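Local structure of 35 kDa hemin binding protein (5Y1A) at residues F107-S111 with N121-G125; N294-V298 with N318-V322; Y303-F309 with Y326-A332. The protein probably binds hemin and is a cargo of the type IX secretion system that carries a thioredoxin domain and a beta-sandwich domain. All coordinates share one frame; numbering follows the deposited sequence. Where two conformers were deposited one is given.

Contact 1 (F107-S111 with N121-G125); sequences FPTFS and NLSIG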
loop_
_atom_site.group_PDB
_atom_site.type_symbol
_atom_site.label_atom_id
_atom_site.label_comp_id
_atom_site.label_asym_id
_atom_site.label_seq_id
_atom_site.Cartn_x
_atom_site.Cartn_y
_atom_site.Cartn_z
ATOM N N PHE A 107 4.770 -18.611 12.038
ATOM C CA PHE A 107 4.068 -17.338 12.287
ATOM C C PHE A 107 3.665 -17.212 13.763
ATOM O O PHE A 107 3.427 -18.229 14.438
ATOM C CB PHE A 107 2.768 -17.229 11.452
ATOM C CG PHE A 107 2.943 -17.312 9.948
ATOM C CD1 PHE A 107 4.133 -16.936 9.315
ATOM C CD2 PHE A 107 1.860 -17.723 9.164
ATOM C CE1 PHE A 107 4.274 -17.015 7.906
ATOM C CE2 PHE A 107 1.970 -17.797 7.752
ATOM C CZ PHE A 107 3.180 -17.460 7.136
ATOM N N PRO A 108 3.548 -15.964 14.272
ATOM C CA PRO A 108 3.952 -14.741 13.585
ATOM C C PRO A 108 5.455 -14.525 13.783
ATOM O O PRO A 108 5.991 -14.813 14.860
ATOM C CB PRO A 108 3.145 -13.646 14.307
ATOM C CG PRO A 108 3.018 -14.185 15.733
ATOM C CD PRO A 108 2.985 -15.689 15.616
ATOM N N THR A 109 6.109 -14.004 12.755
ATOM C CA THR A 109 7.504 -13.624 12.818
ATOM C C THR A 109 7.617 -12.285 12.098
ATOM O O THR A 109 6.647 -11.801 11.509
ATOM C CB THR A 109 8.437 -14.701 12.133
ATOM O OG1 THR A 109 7.859 -15.134 10.892
ATOM C CG2 THR A 109 8.650 -15.914 13.034
ATOM N N PHE A 110 8.786 -11.653 12.179
ATOM C CA PHE A 110 8.974 -10.379 11.490
ATOM C C PHE A 110 10.425 -10.120 11.171
ATOM O O PHE A 110 11.322 -10.710 11.779
ATOM C CB PHE A 110 8.343 -9.177 12.229
ATOM C CG PHE A 110 9.208 -8.532 13.340
ATOM C CD1 PHE A 110 9.227 -7.131 13.461
ATOM C CD2 PHE A 110 9.936 -9.291 14.257
ATOM C CE1 PHE A 110 9.962 -6.498 14.476
ATOM C CE2 PHE A 110 10.695 -8.648 15.285
ATOM C CZ PHE A 110 10.673 -7.261 15.391
ATOM N N SER A 111 10.611 -9.228 10.208
ATOM C CA SER A 111 11.927 -8.786 9.766
ATOM C C SER A 111 12.035 -7.263 9.933
ATOM O O SER A 111 11.110 -6.519 9.529
ATOM C CB SER A 111 12.099 -9.149 8.297
ATOM O OG SER A 111 13.270 -8.557 7.775
ATOM N N ASN A 121 17.363 -14.869 13.534
ATOM C CA ASN A 121 16.260 -14.791 14.474
ATOM C C ASN A 121 15.169 -13.900 13.884
ATOM O O ASN A 121 15.453 -12.719 13.610
ATOM C CB ASN A 121 16.812 -14.198 15.790
ATOM C CG ASN A 121 15.775 -14.097 16.898
ATOM O OD1 ASN A 121 14.835 -13.308 16.823
ATOM N ND2 ASN A 121 15.982 -14.863 17.962
ATOM N N LEU A 122 13.954 -14.433 13.657
ATOM C CA LEU A 122 12.850 -13.525 13.261
ATOM C C LEU A 122 11.736 -13.437 14.321
ATOM O O LEU A 122 10.574 -13.083 14.017
ATOM C CB LEU A 122 12.278 -13.934 11.887
ATOM C CG LEU A 122 13.270 -13.993 10.711
ATOM C CD1 LEU A 122 12.610 -14.588 9.449
ATOM C CD2 LEU A 122 13.836 -12.617 10.383
ATOM N N SER A 123 12.101 -13.739 15.564
ATOM C CA SER A 123 11.125 -13.878 16.648
ATOM C C SER A 123 10.506 -12.546 17.008
ATOM O O SER A 123 11.165 -11.503 16.934
ATOM C CB SER A 123 11.779 -14.498 17.898
ATOM O OG SER A 123 12.534 -15.652 17.559
ATOM N N ILE A 124 9.229 -12.586 17.380
ATOM C CA ILE A 124 8.537 -11.421 17.928
ATOM C C ILE A 124 8.449 -11.696 19.442
ATOM O O ILE A 124 7.612 -12.488 19.892
ATOM C CB ILE A 124 7.126 -11.258 17.346
ATOM C CG1 ILE A 124 7.180 -11.076 15.813
ATOM C CG2 ILE A 124 6.387 -10.062 18.008
ATOM C CD1 ILE A 124 5.773 -11.187 15.134
ATOM N N GLY A 125 9.357 -11.083 20.202
ATOM C CA GLY A 125 9.468 -11.373 21.651
ATOM C C GLY A 125 8.551 -10.480 22.465
ATOM O O GLY A 125 7.505 -10.021 21.990
#
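Phe-110 and Leu-122 come together through their backbones: the amide N of Phe-110 donates to O of Leu-122 at 2.9 Å. This is the single hydrogen bond between the two segments. Residues 109-111 are extended strand, whereas 121-125 is an irregular loop running on toward helix 127-138, and apolar side chains supply most of the remaining contact. Leu-122 folds its CB and CD2 against the carbonyl of Phe-110, with CB of Leu-122 to that O at 3.4 Å. Ile-124 carries CG1 beside its backbone N (chi1 -60°), and CD1 then reaches the peptide of Pro-108, crossing the proline ring at about a right angle with CD1 to CB of Pro-108 at 3.7 Å. The Phe-110 ring turns its edge to O of Ser-123, with CE2 3.3 Å from that oxygen, while CD2 of Phe-110 touches CG1 of Ile-124 at 3.6 Å. Ile-58 and Ile-130, from the two flanking helices, pack on both Phe-110 and Ile-124 and extend the hydrophobic cluster. The loop flanks the edge of the strand that follows Pro-108, while Thr-109 and Ser-111 bond to strand 34-44. The peptide bond before Pro-108 is cis, and the side chain of Pro-108 touches Cys-51 at the start of helix 51-63, consistent with the cis-proline and CxxC (Cys-48, Cys-51) of a thioredoxin-type redox site.

Contact 2 (N294-V298 with N318-V322); sequences NGKIV and NESLV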
loop_
_atom_site.group_PDB
_atom_site.type_symbol
_atom_site.label_atom_id
_atom_site.label_comp_id
_atom_site.label_asym_id
_atom_site.label_seq_id
_atom_site.Cartn_x
_atom_site.Cartn_y
_atom_site.Cartn_z
ATOM N N ASN A 294 -32.067 19.448 -10.873
ATOM C CA ASN A 294 -32.920 19.305 -9.693
ATOM C C ASN A 294 -32.431 18.178 -8.765
ATOM O O ASN A 294 -33.231 17.381 -8.266
ATOM C CB ASN A 294 -34.373 19.060 -10.138
ATOM C CG ASN A 294 -35.402 19.525 -9.120
ATOM O OD1 ASN A 294 -35.139 19.582 -7.916
ATOM N ND2 ASN A 294 -36.593 19.852 -9.609
ATOM N N GLY A 295 -31.116 18.110 -8.556
ATOM C CA GLY A 295 -30.516 17.091 -7.693
ATOM C C GLY A 295 -30.419 15.667 -8.239
ATOM O O GLY A 295 -29.933 14.784 -7.545
ATOM N N LYS A 296 -30.881 15.435 -9.468
ATOM C CA LYS A 296 -30.818 14.096 -10.048
ATOM C C LYS A 296 -30.083 14.072 -11.400
ATOM O O LYS A 296 -29.997 15.094 -12.083
ATOM C CB LYS A 296 -32.224 13.492 -10.164
ATOM C CG LYS A 296 -32.930 13.735 -11.478
ATOM C CD LYS A 296 -34.430 13.429 -11.387
ATOM C CE LYS A 296 -34.727 11.940 -11.538
ATOM N NZ LYS A 296 -35.806 11.509 -10.592
ATOM N N ILE A 297 -29.553 12.905 -11.771
ATOM C CA ILE A 297 -28.906 12.761 -13.078
ATOM C C ILE A 297 -29.968 12.419 -14.117
ATOM O O ILE A 297 -30.822 11.537 -13.900
ATOM C CB ILE A 297 -27.722 11.750 -13.040
ATOM C CG1 ILE A 297 -26.651 12.257 -12.063
ATOM C CG2 ILE A 297 -27.124 11.501 -14.463
ATOM C CD1 ILE A 297 -25.562 11.242 -11.748
ATOM N N VAL A 298 -29.919 13.156 -15.230
ATOM C CA VAL A 298 -30.864 12.974 -16.322
ATOM C C VAL A 298 -30.095 12.571 -17.578
ATOM O O VAL A 298 -29.007 13.098 -17.851
ATOM C CB VAL A 298 -31.694 14.266 -16.570
ATOM C CG1 VAL A 298 -32.707 14.077 -17.718
ATOM C CG2 VAL A 298 -32.401 14.718 -15.283
ATOM N N ASN A 318 -31.003 7.670 -7.374
ATOM C CA ASN A 318 -30.789 8.851 -8.202
ATOM C C ASN A 318 -31.696 10.023 -7.804
ATOM O O ASN A 318 -32.590 10.414 -8.558
ATOM C CB ASN A 318 -30.962 8.477 -9.683
ATOM C CG ASN A 318 -30.618 9.612 -10.619
ATOM O OD1 ASN A 318 -29.876 10.538 -10.263
ATOM N ND2 ASN A 318 -31.163 9.554 -11.831
ATOM N N GLU A 319 -31.446 10.590 -6.623
ATOM C CA GLU A 319 -32.285 11.651 -6.077
ATOM C C GLU A 319 -31.535 12.426 -4.991
ATOM O O GLU A 319 -30.795 11.831 -4.193
ATOM C CB GLU A 319 -33.580 11.045 -5.509
ATOM C CG GLU A 319 -34.608 12.060 -5.017
ATOM C CD GLU A 319 -35.831 11.392 -4.419
ATOM O OE1 GLU A 319 -36.190 10.283 -4.872
ATOM O OE2 GLU A 319 -36.429 11.971 -3.486
ATOM N N SER A 320 -31.740 13.743 -4.971
ATOM C CA SER A 320 -31.105 14.654 -3.992
ATOM C C SER A 320 -29.624 14.377 -3.800
ATOM O O SER A 320 -29.133 14.339 -2.686
ATOM C CB SER A 320 -31.841 14.619 -2.641
ATOM O OG SER A 320 -33.215 14.907 -2.840
ATOM N N LEU A 321 -28.916 14.174 -4.909
ATOM C CA LEU A 321 -27.497 13.824 -4.849
ATOM C C LEU A 321 -26.674 14.965 -4.274
ATOM O O LEU A 321 -26.788 16.126 -4.728
ATOM C CB LEU A 321 -26.986 13.458 -6.248
ATOM C CG LEU A 321 -27.664 12.263 -6.939
ATOM C CD1 LEU A 321 -27.082 12.123 -8.351
ATOM C CD2 LEU A 321 -27.487 10.972 -6.126
ATOM N N VAL A 322 -25.857 14.641 -3.272
ATOM C CA VAL A 322 -24.985 15.623 -2.659
ATOM C C VAL A 322 -23.766 15.817 -3.564
ATOM O O VAL A 322 -23.455 14.929 -4.372
ATOM C CB VAL A 322 -24.527 15.210 -1.227
ATOM C CG1 VAL A 322 -25.737 15.025 -0.302
ATOM C CG2 VAL A 322 -23.621 13.959 -1.258
HETATM O O HOH W 1 -33.422 15.137 -6.849
#
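Ile-297 and Asn-318 form the polar core of this contact, in which a side-chain amide does the work of a neighbouring strand. OD1 of Asn-318 accepts from N of Ile-297 at 2.8 Å, and ND2 of the same amide donates to O of Ile-297 at 2.9 Å. Both bonds are nearly straight and both use in-plane lone pairs; the Ile-297 carbonyl oxygen lies almost exactly in the plane of the asparagine amide. The extended first torsion of Asn-318 (chi1 -174°) carries the amide across to the edge of strand 296-298, where it reads the NH and the C=O of one residue.

The one backbone-to-backbone bond runs from N of Leu-321 to O of Gly-295 and is 2.9 Å long. Water 1 adds an indirect link, donating a hydrogen bond to O of Asn-294 and accepting from N of Ser-320 at 2.9 Å. The positive phi of Gly-295 (75°) suits a glycine in the tight turn between strands 291-293 and 296-298, and its CA lies 4.5 Å from the CA of Ser-320.

Apolar contact is confined to one side. Leu-321 CD1 lies against CG1 of Ile-297 at 3.7 Å, the two side chains crossing at about a right angle, and CG of Leu-321 covers the carbonyl oxygen of Gly-295. Charge contributes little: the ammonium of Lys-296 and the carboxylate of Glu-319 are not in contact, and Glu-319 is instead paired with Lys-317.

Because one amide offers both a donor and an acceptor to the same residue, the rotation of the Asn-318 carboxamide is fixed without ambiguity, and an irregular loop is tied to a strand edge by directional bonds together with a small apolar contact.

Contact 3 (Y303-F309 with Y326-A332); sequences YSKMEVF and YVVRITA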
loop_
_atom_site.group_PDB
_atom_site.type_symbol
_atom_site.label_atom_id
_atom_site.label_comp_id
_atom_site.label_asym_id
_atom_site.label_seq_id
_atom_site.Cartn_x
_atom_site.Cartn_y
_atom_site.Cartn_z
ATOM N N TYR A 303 -32.499 4.646 -23.460
ATOM C CA TYR A 303 -31.696 3.603 -22.801
ATOM C C TYR A 303 -32.538 2.473 -22.201
ATOM O O TYR A 303 -33.733 2.651 -21.910
ATOM C CB TYR A 303 -30.765 4.198 -21.729
ATOM C CG TYR A 303 -31.483 4.943 -20.633
ATOM C CD1 TYR A 303 -32.014 4.272 -19.532
ATOM C CD2 TYR A 303 -31.637 6.325 -20.703
ATOM C CE1 TYR A 303 -32.675 4.962 -18.521
ATOM C CE2 TYR A 303 -32.304 7.026 -19.703
ATOM C CZ TYR A 303 -32.808 6.340 -18.618
ATOM O OH TYR A 303 -33.467 7.040 -17.639
ATOM N N SER A 304 -31.898 1.319 -22.002
ATOM C CA SER A 304 -32.539 0.130 -21.433
ATOM C C SER A 304 -32.398 0.032 -19.909
ATOM O O SER A 304 -33.256 -0.554 -19.241
ATOM C CB SER A 304 -31.977 -1.140 -22.086
ATOM O OG SER A 304 -32.359 -2.306 -21.371
ATOM N N LYS A 305 -31.305 0.582 -19.373
ATOM C CA LYS A 305 -31.062 0.595 -17.931
ATOM C C LYS A 305 -30.118 1.739 -17.584
ATOM O O LYS A 305 -29.121 1.955 -18.279
ATOM C CB LYS A 305 -30.437 -0.733 -17.497
ATOM C CG LYS A 305 -30.498 -1.018 -16.000
ATOM C CD LYS A 305 -30.151 -2.462 -15.725
ATOM C CE LYS A 305 -30.112 -2.772 -14.239
ATOM N NZ LYS A 305 -31.419 -2.518 -13.573
ATOM N N MET A 306 -30.442 2.477 -16.520
ATOM C CA MET A 306 -29.526 3.475 -15.969
ATOM C C MET A 306 -29.325 3.210 -14.476
ATOM O O MET A 306 -30.297 3.098 -13.737
ATOM C CB MET A 306 -30.062 4.893 -16.197
ATOM C CG MET A 306 -29.350 5.990 -15.401
ATOM S SD MET A 306 -29.944 7.654 -15.763
ATOM C CE MET A 306 -31.584 7.575 -15.044
ATOM N N GLU A 307 -28.066 3.101 -14.055
ATOM C CA GLU A 307 -27.723 2.936 -12.643
ATOM C C GLU A 307 -26.682 3.979 -12.217
ATOM O O GLU A 307 -25.760 4.278 -12.978
ATOM C CB GLU A 307 -27.197 1.531 -12.381
ATOM C CG GLU A 307 -28.288 0.459 -12.329
ATOM C CD GLU A 307 -27.730 -0.939 -12.451
ATOM O OE1 GLU A 307 -27.133 -1.250 -13.503
ATOM O OE2 GLU A 307 -27.897 -1.736 -11.500
ATOM N N VAL A 308 -26.857 4.533 -11.016
ATOM C CA VAL A 308 -25.954 5.558 -10.487
ATOM C C VAL A 308 -25.164 4.967 -9.323
ATOM O O VAL A 308 -25.740 4.373 -8.404
ATOM C CB VAL A 308 -26.713 6.843 -10.021
ATOM C CG1 VAL A 308 -25.745 7.873 -9.442
ATOM C CG2 VAL A 308 -27.512 7.468 -11.174
ATOM N N PHE A 309 -23.847 5.131 -9.372
ATOM C CA PHE A 309 -22.975 4.687 -8.299
ATOM C C PHE A 309 -22.285 5.897 -7.712
ATOM O O PHE A 309 -21.912 6.822 -8.441
ATOM C CB PHE A 309 -21.907 3.727 -8.855
ATOM C CG PHE A 309 -22.490 2.477 -9.438
ATOM C CD1 PHE A 309 -22.648 1.337 -8.653
ATOM C CD2 PHE A 309 -22.937 2.459 -10.758
ATOM C CE1 PHE A 309 -23.228 0.175 -9.181
ATOM C CE2 PHE A 309 -23.525 1.309 -11.283
ATOM C CZ PHE A 309 -23.658 0.170 -10.488
ATOM N N TYR A 326 -19.975 10.959 -9.314
ATOM C CA TYR A 326 -20.775 9.740 -9.492
ATOM C C TYR A 326 -20.427 9.051 -10.805
ATOM O O TYR A 326 -20.043 9.707 -11.772
ATOM C CB TYR A 326 -22.267 10.080 -9.477
ATOM C CG TYR A 326 -22.706 10.702 -8.168
ATOM C CD1 TYR A 326 -23.298 9.928 -7.163
ATOM C CD2 TYR A 326 -22.500 12.056 -7.924
ATOM C CE1 TYR A 326 -23.692 10.504 -5.947
ATOM C CE2 TYR A 326 -22.878 12.649 -6.695
ATOM C CZ TYR A 326 -23.478 11.856 -5.722
ATOM O OH TYR A 326 -23.860 12.413 -4.523
ATOM N N VAL A 327 -20.567 7.735 -10.829
ATOM C CA VAL A 327 -20.454 6.972 -12.074
ATOM C C VAL A 327 -21.842 6.518 -12.499
ATOM O O VAL A 327 -22.556 5.866 -11.729
ATOM C CB VAL A 327 -19.531 5.743 -11.895
ATOM C CG1 VAL A 327 -19.459 4.915 -13.190
ATOM C CG2 VAL A 327 -18.141 6.191 -11.492
ATOM N N VAL A 328 -22.239 6.884 -13.714
ATOM C CA VAL A 328 -23.518 6.441 -14.231
ATOM C C VAL A 328 -23.232 5.333 -15.222
ATOM O O VAL A 328 -22.488 5.535 -16.175
ATOM C CB VAL A 328 -24.285 7.560 -14.948
ATOM C CG1 VAL A 328 -25.668 7.056 -15.370
ATOM C CG2 VAL A 328 -24.394 8.796 -14.044
ATOM N N ARG A 329 -23.822 4.169 -14.982
ATOM C CA ARG A 329 -23.690 3.052 -15.903
ATOM C C ARG A 329 -24.988 3.029 -16.707
ATOM O O ARG A 329 -26.060 2.758 -16.152
ATOM C CB ARG A 329 -23.455 1.764 -15.122
ATOM C CG ARG A 329 -23.388 0.483 -15.947
ATOM C CD ARG A 329 -22.749 -0.643 -15.134
ATOM N NE ARG A 329 -23.678 -1.284 -14.197
ATOM C CZ ARG A 329 -23.312 -2.149 -13.254
ATOM N NH1 ARG A 329 -22.032 -2.469 -13.101
ATOM N NH2 ARG A 329 -24.221 -2.683 -12.447
ATOM N N ILE A 330 -24.900 3.353 -17.998
ATOM C CA ILE A 330 -26.080 3.364 -18.870
ATOM C C ILE A 330 -25.943 2.360 -20.000
ATOM O O ILE A 330 -24.994 2.424 -20.782
ATOM C CB ILE A 330 -26.352 4.736 -19.536
ATOM C CG1 ILE A 330 -25.799 5.896 -18.717
ATOM C CG2 ILE A 330 -27.844 4.906 -19.810
ATOM C CD1 ILE A 330 -26.004 7.230 -19.380
ATOM N N THR A 331 -26.906 1.445 -20.083
ATOM C CA THR A 331 -26.961 0.462 -21.155
ATOM C C THR A 331 -27.896 1.026 -22.224
ATOM O O THR A 331 -29.071 1.292 -21.963
ATOM C CB THR A 331 -27.435 -0.905 -20.656
ATOM O OG1 THR A 331 -26.610 -1.310 -19.556
ATOM C CG2 THR A 331 -27.311 -1.958 -21.763
ATOM N N ALA A 332 -27.346 1.253 -23.413
ATOM C CA ALA A 332 -28.098 1.874 -24.500
ATOM C C ALA A 332 -27.521 1.381 -25.812
ATOM O O ALA A 332 -26.280 1.313 -25.979
ATOM C CB ALA A 332 -28.000 3.398 -24.418
HETATM O O HOH W 2 -26.850 0.157 -16.975
#
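The two central strands of a four-stranded antiparallel sheet, 305-309 and 324-332, pair here with a classic beta bulge at one end. Ser-304 and Lys-305 both face Thr-331, whose O receives a firm bond from N of Ser-304 (2.8 Å) and a weak one from N of Lys-305 (3.5 Å). Beyond the bulge the register is regular, with hydrogen-bonded pairs Glu-307/Arg-329 and Phe-309/Val-327; the Glu-307 and Arg-329 backbones bond both ways, N of Arg-329 to O of Glu-307 at 2.8 Å. Water 2 sits among Lys-305, Arg-329 and Thr-331, donating to O of Arg-329, bonding OG1 of Thr-331 and reaching O of Lys-305 only weakly.

Arg-329 starts out extended and bends at its third torsion (chi3 80°), which lays its guanidinium beside the Phe-309 ring. CZ of Phe-309 stands 3.5 Å above one face of the Arg-329 guanidinium, offset toward its rim, the two planes being 71° apart. A long, weak salt bridge to Glu-307 is doubtful, since that residue was modelled in two conformers.

On the face carrying Met-306 and Val-308 the packing is apolar. CG of Met-306 meets CG1 of Val-328 at 3.8 Å, and CG1 of Val-308 touches CD1 of Tyr-326 at 3.9 Å. Strand 315-316 pairs with the outer side of 305-309, and strand 335-343 with the other edge of 324-332.

Contacts 2 and 3 belong to one small C-terminal beta domain, whereas contact 1 lies in the thioredoxin domain on the other side of the chain's centre. The centres of contacts 2 and 3 are about 13 Å apart, and their segments alternate along the chain. They share a core: CD1 of Ile-297 meets CG2 of Val-328 at 3.6 Å, and the Asn-318 amide rests on Met-306 and Val-308, so the strands of contact 3 back the group that grips strand 296-298. From contact 1, next to the unconfirmed thioredoxin-type CxxC, the nearest atoms of contacts 2 and 3 are about 41 and 35 Å away, with no direct contact.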